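Bacterioferritin (PDB 3UOI) probably stores iron, oxidising ferrous ions with dioxygen at a ferroxidase centre and depositing the ferric mineral inside a hollow 24-subunit, heme-binding shell. Local coordinates at residues E141-K145 / L146-L150. Numbering follows the deposited sequence.
Sequences ELMDK and LGEEL
Leu142 and Leu146 lie one helical turn apart, and the CD2 methyl of Leu142 comes within 4.3 Å of the branch carbon CG of Leu146, a loose apolar touch on a buried face. The backbone beneath them supplies the last regular bond of the turn: Leu146 N donates to Leu142 O at 2.9 Å, nearly straight at 164°. CB of Leu146 is set 3.4 Å from the same Leu142 O by the backbone. With chi1 at -52°, CG lies beside the backbone N and opposite the carbonyl carbon, which brings it to 3.4 Å from Leu142 O as well.

The junction illustrates how one glycine can end a helix and cap the next. Gly147 leaves helical geometry with phi 95°, a backbone conformation that suits glycine, since a CB would crowd the preceding carbonyl oxygen, and it also occupies the N-cap position of the next helix. Its N reaches back toward Met143 O in a bent, weak bond whose acceptor is doubtfully placed.

Across this kink the extended side chains of Met143 and Glu148 pass at a slant, the methyl CE lying 3.9 Å from Glu148 CG. The contact is therefore made by the methylene, leaving the carboxylate beyond it. Arg86 forms a salt bridge with Asp144 OD1 and a long, weak ion pair with Glu148 OE2; the two oxygens, Asp144 OD1 and Glu148 OE2, lie 5.7 Å apart, and Arg86 probably eases the repulsion between them.

Helix 116-146 of the ferritin-like bundle gives way here to the short helix 148-153, whose Tyr151 packs on Leu142 and Met143, while helix 85-112 meets Met143 through Leu85 and Arg86. Trp37 of a second subunit packs on Leu142 and receives Lys145 in a cation-pi contact, placing this corner at a subunit interface.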
loop_
_atom_site.group_PDB
_atom_site.type_symbol
_atom_site.label_atom_id
_atom_site.label_comp_id
_atom_site.label_asym_id
_atom_site.label_seq_id
_atom_site.Cartn_x
_atom_site.Cartn_y
_atom_site.Cartn_z
ATOM N N GLU A 141 34.120 40.579 -2.771
ATOM C CA GLU A 141 34.812 40.564 -1.478
ATOM C C GLU A 141 35.568 39.272 -1.301
ATOM O O GLU A 141 36.691 39.259 -0.879
ATOM C CB GLU A 141 33.837 40.676 -0.283
ATOM C CG GLU A 141 32.824 41.844 -0.252
ATOM C CD GLU A 141 31.928 41.944 1.046
ATOM O OE1 GLU A 141 31.583 40.960 1.710
ATOM O OE2 GLU A 141 31.531 43.054 1.352
ATOM N N LEU A 142 34.893 38.186 -1.621
ATOM C CA LEU A 142 35.422 36.844 -1.546
ATOM C C LEU A 142 36.571 36.618 -2.484
ATOM O O LEU A 142 37.503 35.954 -2.152
ATOM C CB LEU A 142 34.348 35.827 -1.777
ATOM C CG LEU A 142 33.456 35.508 -0.617
ATOM C CD1 LEU A 142 32.361 34.556 -1.045
ATOM C CD2 LEU A 142 34.256 34.918 0.458
ATOM N N MET A 143 36.501 37.228 -3.645
ATOM C CA MET A 143 37.517 37.080 -4.613
ATOM C C MET A 143 38.862 37.531 -4.088
ATOM O O MET A 143 39.840 36.857 -4.272
ATOM C CB MET A 143 37.168 37.916 -5.805
ATOM C CG MET A 143 36.436 37.208 -6.835
ATOM S SD MET A 143 36.359 38.153 -8.305
ATOM C CE MET A 143 36.208 36.977 -9.588
ATOM N N ASP A 144 38.881 38.683 -3.428
ATOM C CA ASP A 144 40.038 39.162 -2.721
ATOM C C ASP A 144 40.414 38.335 -1.503
ATOM O O ASP A 144 41.531 38.035 -1.314
ATOM C CB ASP A 144 39.849 40.594 -2.309
ATOM C CG ASP A 144 39.660 41.502 -3.464
ATOM O OD1 ASP A 144 40.095 41.165 -4.545
ATOM O OD2 ASP A 144 39.088 42.544 -3.282
ATOM N N LYS A 145 39.464 37.970 -0.677
ATOM C CA LYS A 145 39.780 37.215 0.514
ATOM C C LYS A 145 40.395 35.852 0.220
ATOM O O LYS A 145 41.266 35.413 0.917
ATOM C CB LYS A 145 38.565 37.046 1.414
ATOM C CG LYS A 145 38.026 38.307 2.052
ATOM C CD LYS A 145 36.882 38.045 2.961
ATOM C CE LYS A 145 36.254 39.310 3.389
ATOM N NZ LYS A 145 35.400 39.166 4.554
ATOM N N LEU A 146 39.879 35.174 -0.782
ATOM C CA LEU A 146 40.337 33.854 -1.137
ATOM C C LEU A 146 41.412 33.868 -2.205
ATOM O O LEU A 146 42.156 32.929 -2.353
ATOM C CB LEU A 146 39.162 33.032 -1.619
ATOM C CG LEU A 146 37.889 32.910 -0.803
ATOM C CD1 LEU A 146 36.909 32.079 -1.520
ATOM C CD2 LEU A 146 38.168 32.321 0.498
ATOM N N GLY A 147 41.444 34.962 -2.943
ATOM C CA GLY A 147 42.224 35.114 -4.133
ATOM C C GLY A 147 41.343 34.775 -5.319
ATOM O O GLY A 147 40.400 34.078 -5.192
ATOM N N GLU A 148 41.637 35.314 -6.468
ATOM C CA GLU A 148 40.824 35.081 -7.605
ATOM C C GLU A 148 40.732 33.617 -8.134
ATOM O O GLU A 148 39.677 33.142 -8.416
ATOM C CB GLU A 148 41.245 36.033 -8.686
ATOM C CG GLU A 148 40.102 36.558 -9.423
ATOM C CD GLU A 148 40.392 37.811 -10.161
ATOM O OE1 GLU A 148 39.966 37.888 -11.304
ATOM O OE2 GLU A 148 41.005 38.715 -9.589
ATOM N N GLU A 149 41.859 32.943 -8.249
ATOM C CA GLU A 149 41.895 31.577 -8.693
ATOM C C GLU A 149 41.154 30.661 -7.696
ATOM O O GLU A 149 40.362 29.903 -8.059
ATOM C CB GLU A 149 43.346 31.135 -8.884
ATOM C CG GLU A 149 44.209 31.995 -9.825
ATOM C CD GLU A 149 44.719 33.314 -9.228
ATOM O OE1 GLU A 149 44.679 33.550 -8.039
ATOM O OE2 GLU A 149 45.180 34.135 -9.981
ATOM N N LEU A 150 41.398 30.820 -6.425
ATOM C CA LEU A 150 40.749 30.038 -5.436
ATOM C C LEU A 150 39.262 30.297 -5.417
ATOM O O LEU A 150 38.503 29.416 -5.251
ATOM C CB LEU A 150 41.332 30.281 -4.074
ATOM C CG LEU A 150 40.827 29.281 -3.057
ATOM C CD1 LEU A 150 40.770 27.932 -3.684
ATOM C CD2 LEU A 150 41.564 29.237 -1.748
#